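Local coordinates for capsule biosynthesis protein capD (Bacillus anthracis, PDB 3G9K), which is the large-chain part of a transpeptidase that cleaves the poly-gamma-D-glutamate capsule of Bacillus anthracis and links it by an amide bond to peptidoglycan, at the interface of chains A and B. Numbering follows the deposited sequence. Chains: chain A, Capsule biosynthesis protein capD; chain B, Capsule biosynthesis protein capD.

Contact 1: the interface of chains A and B. Residues chain A 264-265; chain B 126, 129-130.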
ATOM      1  N   THR A 264     -20.573  -6.823 -19.578  1.00 39.56           N
ATOM      2  CA  THR A 264     -19.124  -6.762 -19.359  1.00 39.12           C
ATOM      3  C   THR A 264     -18.316  -5.936 -20.363  1.00 38.51           C
ATOM      4  O   THR A 264     -17.505  -5.087 -19.964  1.00 38.15           O
ATOM      5  CB  THR A 264     -18.554  -8.181 -19.282  1.00 39.07           C
ATOM      6  OG1 THR A 264     -19.240  -8.880 -18.240  1.00 41.22           O
ATOM      7  CG2 THR A 264     -17.062  -8.166 -18.988  1.00 38.87           C
ATOM      8  N   ALA A 265     -18.534  -6.169 -21.658  1.00 37.37           N
ATOM      9  CA  ALA A 265     -17.811  -5.416 -22.676  1.00 36.51           C
ATOM     10  C   ALA A 265     -18.077  -3.908 -22.550  1.00 35.37           C
ATOM     11  O   ALA A 265     -17.177  -3.099 -22.774  1.00 35.84           O
ATOM     12  CB  ALA A 265     -18.174  -5.915 -24.077  1.00 36.34           C
TER
ATOM     13  N   VAL B 126     -17.538 -11.671 -25.570  1.00 52.16           N
ATOM     14  CA  VAL B 126     -17.132 -10.359 -25.056  1.00 52.40           C
ATOM     15  C   VAL B 126     -15.816  -9.909 -25.682  1.00 52.62           C
ATOM     16  O   VAL B 126     -15.628  -8.723 -25.926  1.00 52.62           O
ATOM     17  CB  VAL B 126     -17.008 -10.350 -23.518  1.00 52.51           C
ATOM     18  CG1 VAL B 126     -18.349 -10.714 -22.867  1.00 52.41           C
ATOM     19  CG2 VAL B 126     -15.912 -11.293 -23.071  1.00 52.87           C
ATOM     20  N   GLU B 129     -16.579  -8.093 -28.946  1.00 56.26           N
ATOM     21  CA  GLU B 129     -17.094  -6.748 -28.665  1.00 56.57           C
ATOM     22  C   GLU B 129     -15.959  -5.766 -28.397  1.00 57.35           C
ATOM     23  O   GLU B 129     -15.975  -4.626 -28.878  1.00 57.39           O
ATOM     24  CB  GLU B 129     -18.028  -6.750 -27.465  1.00 56.68           C
ATOM     25  CG  GLU B 129     -19.407  -7.268 -27.760  1.00 56.77           C
ATOM     26  CD  GLU B 129     -20.386  -6.974 -26.639  1.00 56.88           C
ATOM     27  OE1 GLU B 129     -20.689  -5.776 -26.413  1.00 55.63           O
ATOM     28  OE2 GLU B 129     -20.857  -7.947 -25.998  1.00 57.14           O
ATOM     29  N   LEU B 130     -14.983  -6.217 -27.613  1.00 58.17           N
ATOM     30  CA  LEU B 130     -13.818  -5.405 -27.287  1.00 58.73           C
ATOM     31  C   LEU B 130     -12.896  -5.279 -28.497  1.00 59.04           C
ATOM     32  O   LEU B 130     -12.286  -4.232 -28.694  1.00 58.92           O
ATOM     33  CB  LEU B 130     -13.063  -5.995 -26.084  1.00 58.60           C
ATOM     34  CG  LEU B 130     -13.851  -6.035 -24.764  1.00 58.10           C
ATOM     35  CD1 LEU B 130     -13.200  -6.963 -23.748  1.00 56.85           C
ATOM     36  CD2 LEU B 130     -14.014  -4.635 -24.187  1.00 57.26           C
TER

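Contact 2: the interface of chains A and B. Residues chain A 48, 52, 71, 84, 104; chain B 4, 16, 18.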
ATOM      1  N   ALA A  48      -0.390   1.131  13.988  1.00 16.05           N
ATOM      2  CA  ALA A  48       0.112   1.241  12.609  1.00 16.08           C
ATOM      3  C   ALA A  48       1.659   1.142  12.553  1.00 15.67           C
ATOM      4  O   ALA A  48       2.229   0.564  11.634  1.00 13.78           O
ATOM      5  CB  ALA A  48      -0.355   2.588  11.984  1.00 15.22           C
ATOM      6  N   SER A  52       3.441  -1.757  10.725  1.00 15.05           N
ATOM      7  CA  SER A  52       4.395  -1.445   9.616  1.00 15.19           C
ATOM      8  C   SER A  52       5.715  -2.168   9.801  1.00 15.22           C
ATOM      9  O   SER A  52       6.221  -2.825   8.887  1.00 15.36           O
ATOM     10  CB  SER A  52       4.651   0.031   9.478  1.00 14.69           C
ATOM     11  OG  SER A  52       3.479   0.669   9.077  1.00 15.92           O
HETATM   12  N   MSE A  71       1.237   7.458   4.809  1.00 23.40           N
HETATM   13  CA  MSE A  71       0.220   7.149   5.795  1.00 23.55           C
HETATM   14  C   MSE A  71      -0.785   8.268   5.922  1.00 24.13           C
HETATM   15  O   MSE A  71      -0.435   9.432   6.216  1.00 24.68           O
HETATM   16  CB  MSE A  71       0.851   6.868   7.162  1.00 22.93           C
HETATM   17  CG  MSE A  71      -0.168   6.469   8.249  1.00 22.02           C
HETATM   18 SE   MSE A  71       0.576   6.007   9.972  0.50 10.69          SE
HETATM   19  CE  MSE A  71       1.720   4.518   9.402  1.00 20.94           C
ATOM     20  N   TYR A  84       6.670   9.461   3.581  1.00 20.13           N
ATOM     21  CA  TYR A  84       8.015   8.947   3.867  1.00 19.77           C
ATOM     22  C   TYR A  84       8.539   8.071   2.699  1.00 19.69           C
ATOM     23  O   TYR A  84       9.222   7.065   2.870  1.00 18.54           O
ATOM     24  CB  TYR A  84       8.054   8.231   5.232  1.00 19.22           C
ATOM     25  CG  TYR A  84       6.895   7.245   5.452  1.00 17.70           C
ATOM     26  CD1 TYR A  84       7.048   5.896   5.223  1.00 17.04           C
ATOM     27  CD2 TYR A  84       5.662   7.688   5.878  1.00 18.65           C
ATOM     28  CE1 TYR A  84       6.001   5.028   5.403  1.00 14.37           C
ATOM     29  CE2 TYR A  84       4.617   6.837   6.045  1.00 18.22           C
ATOM     30  CZ  TYR A  84       4.792   5.491   5.833  1.00 17.82           C
ATOM     31  OH  TYR A  84       3.714   4.646   6.000  1.00 15.98           O
ATOM     32  N   PHE A 104      11.234   4.854   5.417  1.00 17.78           N
ATOM     33  CA  PHE A 104      10.431   4.110   6.381  1.00 16.75           C
ATOM     34  C   PHE A 104      10.749   4.453   7.870  1.00 16.59           C
ATOM     35  O   PHE A 104       9.839   4.840   8.650  1.00 15.74           O
ATOM     36  CB  PHE A 104      10.661   2.599   6.143  1.00 17.76           C
ATOM     37  CG  PHE A 104       9.784   1.713   6.977  1.00 17.49           C
ATOM     38  CD1 PHE A 104      10.163   1.359   8.280  1.00 19.35           C
ATOM     39  CD2 PHE A 104       8.606   1.195   6.473  1.00 19.87           C
ATOM     40  CE1 PHE A 104       9.371   0.540   9.076  1.00 17.53           C
ATOM     41  CE2 PHE A 104       7.794   0.369   7.265  1.00 19.82           C
ATOM     42  CZ  PHE A 104       8.209   0.033   8.573  1.00 19.36           C
TER
ATOM     43  N   PHE B   4      -2.332  -1.571   4.550  1.00 13.78           N
ATOM     44  CA  PHE B   4      -3.146  -1.914   5.736  1.00 15.08           C
ATOM     45  C   PHE B   4      -4.091  -0.753   6.175  1.00 15.30           C
ATOM     46  O   PHE B   4      -3.947   0.406   5.776  1.00 14.18           O
ATOM     47  CB  PHE B   4      -2.235  -2.443   6.868  1.00 15.39           C
ATOM     48  CG  PHE B   4      -1.343  -1.390   7.458  1.00 14.97           C
ATOM     49  CD1 PHE B   4      -0.108  -1.141   6.903  1.00 14.60           C
ATOM     50  CD2 PHE B   4      -1.796  -0.568   8.508  1.00 17.10           C
ATOM     51  CE1 PHE B   4       0.722  -0.173   7.426  1.00 15.48           C
ATOM     52  CE2 PHE B   4      -0.996   0.390   9.048  1.00 16.92           C
ATOM     53  CZ  PHE B   4       0.278   0.611   8.497  1.00 17.81           C
ATOM     54  N   SER B  16      -2.596   3.041   5.233  1.00 16.67           N
ATOM     55  CA  SER B  16      -1.170   3.208   4.910  1.00 15.61           C
ATOM     56  C   SER B  16      -0.733   2.223   3.846  1.00 15.71           C
ATOM     57  O   SER B  16      -1.121   1.048   3.866  1.00 14.46           O
ATOM     58  CB  SER B  16      -0.325   3.094   6.167  1.00 16.49           C
ATOM     59  OG  SER B  16       1.058   3.094   5.845  1.00 17.17           O
ATOM     60  N   ASN B  18       2.949   0.923   2.178  1.00 16.47           N
ATOM     61  CA  ASN B  18       4.388   0.911   2.247  1.00 16.92           C
ATOM     62  C   ASN B  18       4.951   0.055   1.127  1.00 17.18           C
ATOM     63  O   ASN B  18       4.290  -0.884   0.676  1.00 14.95           O
ATOM     64  CB  ASN B  18       4.852   0.339   3.572  1.00 16.96           C
ATOM     65  CG  ASN B  18       4.396   1.182   4.780  1.00 18.62           C
ATOM     66  OD1 ASN B  18       4.195   2.388   4.665  1.00 16.42           O
ATOM     67  ND2 ASN B  18       4.261   0.534   5.938  1.00 21.07           N
TER
HETATM   68  O   HOH W   1       5.330  -2.086   6.348  1.00 19.21           O

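Contact 1: the interface of chains A and B
The methyl group of A:Ala265 stands over one face of the B:Glu129 carboxylate, on the OE1 side: CB of A:Ala265 is 3.4 Å from OE1 and 3.5 Å from CD of B:Glu129. The methyl meets the flat group over its face and not along its rim, so the contact is one of van der Waals packing.

The glutamate also touches the alanine with the base of its side chain. Its CB lies 3.5 Å from CB of A:Ala265, whereas the intervening CG stands back at 4.1 Å from that atom. CG points away from the carbonyl carbon (chi1 -78°), the chain runs extended past the methyl, and the last torsion (chi3 67°) turns the carboxylate's face towards it. The carboxylate thereby lies beside the first turn of helix 264-284.

On the other flanks, B:Leu130 lays one branch against the backbone of the alanine, CD2 reaching to 3.8 Å from the carbonyl oxygen O of A:Ala265. The backbone oxygen O of B:Val126 faces the alanine methyl, 4.2 Å from CB of A:Ala265. The same valine turns CG1 towards A:Thr264, whose CB is 4.4 Å away, a looser approach. A:Ala265 is thus cradled between B:Val126, B:Glu129 and B:Leu130, and 73 Å² of its surface is hidden by chain B.

The three chain B residues are spaced three and four apart, so they line one face of the short helix 124-131. Against that face stands the N-terminal end of the long helix 264-284 of chain A, docking large and small chains at the periphery of the enzyme; the centre of the contact lies about 30 Å from the nucleophile B:Thr1.

Contact 2: the interface of chains A and B
A:Met71, modelled as selenomethionine on strand 68-74, pairs with B:Ser16 on strand 13-19 in an antiparallel beta bridge, joining the large and small chains within one sheet of the gamma-glutamyltransferase fold. Side chains from the sheet, from helix 44-58, from the loop residue A:Tyr84 and from the start of helix 104-115 meet beside the bridge.

The phenol of A:Tyr84 makes the principal polar link. Its hydroxyl OH donates to the amide oxygen OD1 of B:Asn18 at 2.7 Å, lying in the carbonyl plane on a lone pair, with a C=O...donor angle of 145°. Ring and amide planes are turned 63° from each other, so the two groups meet through the hydroxyl without stacking. The tyrosine ring leaves the main chain between the backbone N and the carbonyl carbon (chi1 47°), an orientation that delivers its hydroxyl to chain B. That hydroxyl also receives a weak hydrogen bond from OG of B:Ser16 at 3.1 Å, which ties the bridge residue to the same phenol.

The amide nitrogen of B:Asn18 faces helix 44-58 and gives a weak hydrogen bond to OG of A:Ser52 at 3.2 Å. The serine hydroxyl in turn donates to the backbone oxygen O of A:Ala48, one turn earlier, at 2.8 Å; this second-shell bond orients OG as an acceptor for the asparagine. B:Phe4 fills the neighbouring space. Its CE2 rests 3.7 Å from CB of A:Ala48, which meets the ring in plane at its edge, while its CZ comes within 3.3 Å of OG of A:Ser52, which stands somewhat off the ring plane. On the far side, the ring of A:Phe104 turns its CE2 towards the asparagine amide, roughly at right angles to it.

A water also links this amide to helix 44-58: it lies 2.9 Å from ND2 of B:Asn18 and 2.8 Å from the backbone oxygen O of A:Ser52.

The C-alpha centres of contact 1 and contact 2 are about 38 Å apart, and the two share no residue or secondary-structure element. Contact 2 lies in the interior, where strands of both chains form a common sheet; strand 2-7 of chain B, which contributes to it, begins next to the nucleophile B:Thr1. Contact 1 joins helices at the periphery. Because the chains arise from one precursor polypeptide, such widely separated contacts suit a single fold cut in two that stays together after cleavage. Contact 2 may help steady the strand that follows the nucleophile, whereas contact 1 more likely serves the packing of the outer helices.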